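Local coordinates for protein receptor-type adenylate cyclase GRESAG 4.1 (Trypanosoma brucei, PDB 1FX2) that catalyses the conversion of ATP to cyclic AMP and diphosphate through its catalytic domain, the part described here, and may act as a receptor for an unknown ligand, at residues Pro6-Pro9 and Thr10-Val13; Tyr113-Pro116 and Thr117-Asp121; Met184-Ser187 and Ala188-Lys192. All coordinates share one frame; numbering follows the deposited sequence.

Overall arrangement
The three contacts come in order along one class III cyclase catalytic domain, and each is a local turn or cap. Contact 1 is the loop that leads into strand 13-20 of the mixed sheet, the strand that carries Asp19, a predicted magnesium ligand. Contact 2 joins helix 94-109 to helix 122-128. Contact 3 is the N-terminal cap of helix 188-192, reached from strand 176-179 through helix 180-184. Contacts 1 and 2 lie on opposite sides of the chain's centre, with their own centres about 42 Å apart. Contact 3 is about 19 Å from contact 1 and about 33 Å from contact 2, between centres. All three are separate local elements, 20 to 22 Å from the chain's centre and away from the annotated sites.

Contact 1. Residues Pro6-Pro9 and Thr10-Val13; sequences PKEP and TDPV
Thr10 meets Glu8 with both its hydroxyl and its backbone N-H. Its OG1 donates to Glu8 OE2 at 2.7 Å, and its N donates to the same OE2 at 3.0 Å. Both donors come to the anti side of the carboxylate, from opposite faces of its plane. A chi1 of 64° keeps the Thr10 hydroxyl beside its own N-H, and the two can share one acceptor. The Glu8 chain bends at chi2 (48°) to fold back over the turn. Next, Asp11 N donates to Glu8 O at 3.1 Å, from above the carbonyl plane, and closes a type I beta turn from Glu8 to Asp11. Asp11 OD2 rests against Glu8 CG at 3.4 Å. A water gives hydrogen bonds to Pro9 O and Asp11 O. At Val13, where strand 13-20 begins, CG2 packs on Pro6 CB at 3.8 Å. Ala67 of strand 63-68 touches both of these residues. The charged oxygens of the two acids do not touch; Glu8 OE2 is 5.5 Å from Asp11 OD2. The two donors would probably stabilise negative charge on Glu8, with Asp11 as a nearby like charge.

Contact 2. Residues Tyr113-Pro116 and Thr117-Asp121; sequences YTPP and TAHMD
The imidazole of His119 reaches back toward the ring of Pro115. Its NE2 lies 3.9 Å from Pro115 CG, which meets the imidazole obliquely. One face of the same imidazole has Ala118 CB 4.1 Å above its plane, displaced toward the rim. The first torsion of His119 (chi1 -56°) swings the ring to the side of its own backbone N, and so back toward Pro115. Pro115 CB touches Ala118 CB at 3.8 Å. Pro115 thus meets two successive side chains of the turn, a methyl and an aromatic ring.

A water links the two segments. It donates to Pro115 O at 3.1 Å and accepts from His119 N at 2.9 Å. A type I beta turn runs from Thr117 to Met120, closed by Met120 N donating to Thr117 O at 3.1 Å. The extended Met120 side chain brings its methyl CE to 3.5 Å from Pro116 O. It also touches Tyr125 and Leu128 of helix 122-128. Asp121 is the N-cap of that helix and accepts from Glu123 N.

The hydroxyl of Thr117 is bonded to Glu103 of helix 94-109 and to Arg133, a residue of the pocket that holds dithiothreitol. Glu103 also accepts from Ala118 N. The two groups reach different oxygens of this carboxylate: Thr117 OG1 bonds to OE2 and Ala118 N to OE1.

The chemistry is mixed. Apolar carbons and a bridging water hold the turn to Pro115, while Pro116 meets it through its carbonyl O and Met120 CE. The polar grip comes from Glu103 and Arg133. The negative charge of Glu103 is probably stabilised by the two groups bonded to it.

Contact 3. Residues Met184-Ser187 and Ala188-Lys192; sequences MSLS and AEDRK
Ser187 and Asp190 form a capping box at the start of helix 188-192. Asp190 N donates to Ser187 OG at 3.0 Å. In return, Ser187 N donates to Asp190 OD2 at 2.9 Å, meeting it from above the carboxylate plane. Arg191 N donates to Ser187 O at 2.9 Å, the first i to i+4 bond of the helix. The helix N-terminus would probably favour the charged form of Asp190.

The guanidinium of Arg191 is modelled between two groups. Met184 SD lies 3.3 Å above one face, over its centre. Ser187 O lies 3.7 Å above the opposite face, also over the centre. A bend at chi3 (-68°) turns the group back over the residues before the helix. Its NH1 is modelled too close to Leu186 O, and the exact placing of the guanidinium and of the sulfur is doubtful. NH1 also bonds to Tyr183 O.

Leu186 packs beside the box. Its CB touches Asp190 CB and Arg191 CG, both at 3.8 Å.

Further out, Leu186 and Asp190 both press on Phe72 of helix 71-87, and Leu186 also touches Pro71. On the subunit interface, Lys192 forms a salt bridge with Asp89 of the second subunit, and Met184 packs on Ser126 of that subunit. The cap lies between helix 180-184 and helix 188-192, just ahead of strand 196-202, an outermost strand of the mixed sheet within this chain.

Contact 1. Residues Pro6-Pro9 and Thr10-Val13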
loop_
_atom_site.group_PDB
_atom_site.type_symbol
_atom_site.label_atom_id
_atom_site.label_comp_id
_atom_site.label_asym_id
_atom_site.label_seq_id
_atom_site.Cartn_x
_atom_site.Cartn_y
_atom_site.Cartn_z
ATOM N N PRO A 6 19.721 4.712 16.510
ATOM C CA PRO A 6 19.405 3.256 16.486
ATOM C C PRO A 6 20.783 2.557 16.315
ATOM O O PRO A 6 21.609 2.921 15.418
ATOM C CB PRO A 6 18.596 3.099 15.198
ATOM C CG PRO A 6 17.830 4.437 15.177
ATOM C CD PRO A 6 18.893 5.480 15.522
ATOM N N LYS A 7 21.103 1.609 17.232
ATOM C CA LYS A 7 22.405 0.922 17.156
ATOM C C LYS A 7 22.359 -0.580 17.114
ATOM O O LYS A 7 23.368 -1.218 16.873
ATOM C CB LYS A 7 23.248 1.284 18.394
ATOM C CG LYS A 7 23.428 2.730 18.609
ATOM C CD LYS A 7 24.003 2.911 20.056
ATOM C CE LYS A 7 23.985 4.354 20.301
ATOM N NZ LYS A 7 22.554 4.703 20.585
ATOM N N GLU A 8 21.194 -1.157 17.405
ATOM C CA GLU A 8 21.108 -2.642 17.469
ATOM C C GLU A 8 20.774 -3.154 16.084
ATOM O O GLU A 8 19.688 -2.879 15.565
ATOM C CB GLU A 8 20.051 -2.993 18.500
ATOM C CG GLU A 8 19.665 -4.515 18.480
ATOM C CD GLU A 8 20.888 -5.461 18.488
ATOM O OE1 GLU A 8 21.835 -5.225 19.256
ATOM O OE2 GLU A 8 20.861 -6.392 17.674
ATOM N N PRO A 9 21.650 -3.953 15.434
ATOM C CA PRO A 9 21.398 -4.441 14.076
ATOM C C PRO A 9 20.141 -5.249 13.861
ATOM O O PRO A 9 19.620 -5.292 12.744
ATOM C CB PRO A 9 22.686 -5.221 13.700
ATOM C CG PRO A 9 23.310 -5.480 14.958
ATOM C CD PRO A 9 22.992 -4.393 15.965
ATOM N N THR A 10 19.696 -5.934 14.936
ATOM C CA THR A 10 18.515 -6.778 14.759
ATOM C C THR A 10 17.214 -6.072 14.984
ATOM O O THR A 10 16.157 -6.700 14.899
ATOM C CB THR A 10 18.600 -8.026 15.670
ATOM O OG1 THR A 10 18.573 -7.604 17.028
ATOM C CG2 THR A 10 19.905 -8.793 15.405
ATOM N N ASP A 11 17.293 -4.755 15.305
ATOM C CA ASP A 11 16.070 -3.968 15.490
ATOM C C ASP A 11 15.893 -3.100 14.231
ATOM O O ASP A 11 16.816 -2.434 13.773
ATOM C CB ASP A 11 16.106 -3.060 16.679
ATOM C CG ASP A 11 16.151 -3.797 17.986
ATOM O OD1 ASP A 11 15.562 -4.912 18.022
ATOM O OD2 ASP A 11 16.601 -3.173 18.980
ATOM N N PRO A 12 14.713 -3.179 13.594
ATOM C CA PRO A 12 14.496 -2.355 12.380
ATOM C C PRO A 12 14.643 -0.851 12.752
ATOM O O PRO A 12 14.325 -0.432 13.895
ATOM C CB PRO A 12 13.046 -2.622 12.023
ATOM C CG PRO A 12 12.840 -4.153 12.543
ATOM C CD PRO A 12 13.558 -4.032 13.915
ATOM N N VAL A 13 15.160 -0.115 11.785
ATOM C CA VAL A 13 15.391 1.323 11.898
ATOM C C VAL A 13 14.331 2.000 11.032
ATOM O O VAL A 13 14.049 1.576 9.951
ATOM C CB VAL A 13 16.767 1.709 11.361
ATOM C CG1 VAL A 13 16.958 3.197 11.551
ATOM C CG2 VAL A 13 17.917 0.948 12.161
HETATM O O HOH W 1 18.703 -2.737 11.797
#

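Contact 2. Residues Tyr113-Pro116 and Thr117-Asp121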
loop_
_atom_site.group_PDB
_atom_site.type_symbol
_atom_site.label_atom_id
_atom_site.label_comp_id
_atom_site.label_asym_id
_atom_site.label_seq_id
_atom_site.Cartn_x
_atom_site.Cartn_y
_atom_site.Cartn_z
ATOM N N TYR A 113 -2.465 16.857 -15.785
ATOM C CA TYR A 113 -2.186 17.654 -14.575
ATOM C C TYR A 113 -3.098 18.857 -14.403
ATOM O O TYR A 113 -3.217 19.650 -15.279
ATOM C CB TYR A 113 -0.736 18.179 -14.633
ATOM C CG TYR A 113 -0.258 18.969 -13.417
ATOM C CD1 TYR A 113 0.363 18.317 -12.358
ATOM C CD2 TYR A 113 -0.412 20.354 -13.357
ATOM C CE1 TYR A 113 0.838 19.028 -11.252
ATOM C CE2 TYR A 113 0.068 21.083 -12.225
ATOM C CZ TYR A 113 0.686 20.422 -11.217
ATOM O OH TYR A 113 1.214 21.008 -10.100
ATOM N N THR A 114 -3.658 19.025 -13.203
ATOM C CA THR A 114 -4.493 20.189 -12.895
ATOM C C THR A 114 -3.808 20.847 -11.665
ATOM O O THR A 114 -3.493 20.124 -10.762
ATOM C CB THR A 114 -5.861 19.627 -12.459
ATOM O OG1 THR A 114 -6.524 19.140 -13.640
ATOM C CG2 THR A 114 -6.719 20.717 -11.810
ATOM N N PRO A 115 -3.597 22.179 -11.623
ATOM C CA PRO A 115 -2.946 22.753 -10.448
ATOM C C PRO A 115 -3.726 22.404 -9.190
ATOM O O PRO A 115 -4.907 22.721 -9.068
ATOM C CB PRO A 115 -3.073 24.268 -10.703
ATOM C CG PRO A 115 -2.956 24.375 -12.283
ATOM C CD PRO A 115 -3.907 23.228 -12.623
ATOM N N PRO A 116 -3.056 21.800 -8.169
ATOM C CA PRO A 116 -3.803 21.487 -6.956
ATOM C C PRO A 116 -4.066 22.757 -6.126
ATOM O O PRO A 116 -5.083 22.804 -5.420
ATOM C CB PRO A 116 -2.803 20.594 -6.135
ATOM C CG PRO A 116 -1.970 19.960 -7.239
ATOM C CD PRO A 116 -1.759 21.095 -8.253
ATOM N N THR A 117 -3.199 23.762 -6.137
ATOM C CA THR A 117 -3.364 24.885 -5.247
ATOM C C THR A 117 -3.421 26.271 -5.865
ATOM O O THR A 117 -3.937 27.213 -5.243
ATOM C CB THR A 117 -2.191 24.982 -4.171
ATOM O OG1 THR A 117 -1.011 25.555 -4.771
ATOM C CG2 THR A 117 -1.858 23.589 -3.622
ATOM N N ALA A 118 -2.983 26.369 -7.133
ATOM C CA ALA A 118 -2.837 27.705 -7.684
ATOM C C ALA A 118 -4.084 28.477 -7.820
ATOM O O ALA A 118 -3.993 29.743 -7.816
ATOM C CB ALA A 118 -2.170 27.595 -9.103
ATOM N N HIS A 119 -5.203 27.775 -7.900
ATOM C CA HIS A 119 -6.441 28.563 -8.128
ATOM C C HIS A 119 -7.340 28.581 -6.893
ATOM O O HIS A 119 -8.515 28.951 -6.976
ATOM C CB HIS A 119 -7.193 28.045 -9.364
ATOM C CG HIS A 119 -6.377 28.015 -10.639
ATOM N ND1 HIS A 119 -5.554 29.027 -11.046
ATOM C CD2 HIS A 119 -6.257 27.018 -11.535
ATOM C CE1 HIS A 119 -4.953 28.657 -12.173
ATOM N NE2 HIS A 119 -5.364 27.443 -12.481
ATOM N N MET A 120 -6.820 28.150 -5.752
ATOM C CA MET A 120 -7.596 28.241 -4.530
ATOM C C MET A 120 -7.798 29.690 -4.052
ATOM O O MET A 120 -6.834 30.452 -3.953
ATOM C CB MET A 120 -6.810 27.494 -3.381
ATOM C CG MET A 120 -6.904 26.001 -3.408
ATOM S SD MET A 120 -5.825 25.267 -2.225
ATOM C CE MET A 120 -6.361 23.653 -2.244
ATOM N N ASP A 121 -9.052 30.013 -3.677
ATOM C CA ASP A 121 -9.315 31.301 -3.029
ATOM C C ASP A 121 -8.328 31.462 -1.867
ATOM O O ASP A 121 -8.012 30.488 -1.194
ATOM C CB ASP A 121 -10.756 31.274 -2.498
ATOM C CG ASP A 121 -11.120 32.549 -1.883
ATOM O OD1 ASP A 121 -11.692 33.456 -2.548
ATOM O OD2 ASP A 121 -10.919 32.688 -0.651
HETATM O O HOH W 2 -6.238 25.092 -7.594
#

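Contact 3. Residues Met184-Ser187 and Ala188-Lys192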
loop_
_atom_site.group_PDB
_atom_site.type_symbol
_atom_site.label_atom_id
_atom_site.label_comp_id
_atom_site.label_asym_id
_atom_site.label_seq_id
_atom_site.Cartn_x
_atom_site.Cartn_y
_atom_site.Cartn_z
ATOM N N MET A 184 3.067 -0.949 8.697
ATOM C CA MET A 184 2.770 -2.098 9.514
ATOM C C MET A 184 3.789 -2.288 10.642
ATOM O O MET A 184 3.565 -3.194 11.490
ATOM C CB MET A 184 2.294 -3.353 8.598
ATOM C CG MET A 184 0.587 -3.378 8.258
ATOM S SD MET A 184 -0.283 -3.355 9.352
ATOM C CE MET A 184 0.178 -4.942 10.069
ATOM N N SER A 185 4.842 -1.449 10.746
ATOM C CA SER A 185 5.780 -1.452 11.888
ATOM C C SER A 185 5.135 -0.787 13.085
ATOM O O SER A 185 5.676 -0.795 14.204
ATOM C CB SER A 185 7.105 -0.826 11.525
ATOM O OG SER A 185 7.709 -1.632 10.550
ATOM N N LEU A 186 4.121 0.034 12.820
ATOM C CA LEU A 186 3.420 0.709 13.887
ATOM C C LEU A 186 2.519 -0.308 14.561
ATOM O O LEU A 186 2.016 -1.246 13.909
ATOM C CB LEU A 186 2.456 1.750 13.275
ATOM C CG LEU A 186 3.184 2.843 12.494
ATOM C CD1 LEU A 186 2.145 3.717 11.737
ATOM C CD2 LEU A 186 3.970 3.685 13.430
ATOM N N SER A 187 2.276 -0.098 15.843
ATOM C CA SER A 187 1.318 -0.998 16.443
ATOM C C SER A 187 -0.114 -0.712 15.984
ATOM O O SER A 187 -0.416 0.318 15.365
ATOM C CB SER A 187 1.370 -0.869 17.975
ATOM O OG SER A 187 0.733 0.364 18.352
ATOM N N ALA A 188 -1.050 -1.628 16.214
ATOM C CA ALA A 188 -2.444 -1.399 15.865
ATOM C C ALA A 188 -3.030 -0.158 16.523
ATOM O O ALA A 188 -3.785 0.610 15.906
ATOM C CB ALA A 188 -3.300 -2.696 16.266
ATOM N N GLU A 189 -2.616 0.063 17.791
ATOM C CA GLU A 189 -3.119 1.220 18.515
ATOM C C GLU A 189 -2.529 2.504 17.895
ATOM O O GLU A 189 -3.248 3.520 17.741
ATOM C CB GLU A 189 -2.756 1.137 20.024
ATOM C CG GLU A 189 -3.097 2.406 20.840
ATOM C CD GLU A 189 -4.607 2.704 20.992
ATOM O OE1 GLU A 189 -5.187 2.276 22.014
ATOM O OE2 GLU A 189 -5.212 3.427 20.149
ATOM N N ASP A 190 -1.256 2.439 17.497
ATOM C CA ASP A 190 -0.570 3.599 16.832
ATOM C C ASP A 190 -1.357 3.884 15.520
ATOM O O ASP A 190 -1.601 5.047 15.177
ATOM C CB ASP A 190 0.855 3.290 16.314
ATOM C CG ASP A 190 1.983 3.078 17.384
ATOM O OD1 ASP A 190 1.934 3.624 18.495
ATOM O OD2 ASP A 190 3.020 2.395 17.052
ATOM N N ARG A 191 -1.720 2.858 14.741
ATOM C CA ARG A 191 -2.414 3.117 13.502
ATOM C C ARG A 191 -3.760 3.791 13.681
ATOM O O ARG A 191 -4.281 4.429 12.756
ATOM C CB ARG A 191 -2.577 1.858 12.647
ATOM C CG ARG A 191 -1.188 1.463 12.127
ATOM C CD ARG A 191 -1.287 0.324 11.097
ATOM N NE ARG A 191 -1.707 -0.872 11.749
ATOM C CZ ARG A 191 -0.840 -1.690 12.244
ATOM N NH1 ARG A 191 0.447 -1.396 12.099
ATOM N NH2 ARG A 191 -1.264 -2.824 12.808
ATOM N N LYS A 192 -4.440 3.556 14.818
ATOM C CA LYS A 192 -5.697 4.220 15.039
ATOM C C LYS A 192 -5.551 5.705 15.237
ATOM O O LYS A 192 -6.558 6.423 15.103
ATOM C CB LYS A 192 -6.396 3.676 16.307
ATOM C CG LYS A 192 -6.751 2.192 16.073
ATOM C CD LYS A 192 -7.577 1.615 17.198
ATOM C CE LYS A 192 -7.845 0.077 16.826
ATOM N NZ LYS A 192 -8.928 -0.327 17.728
#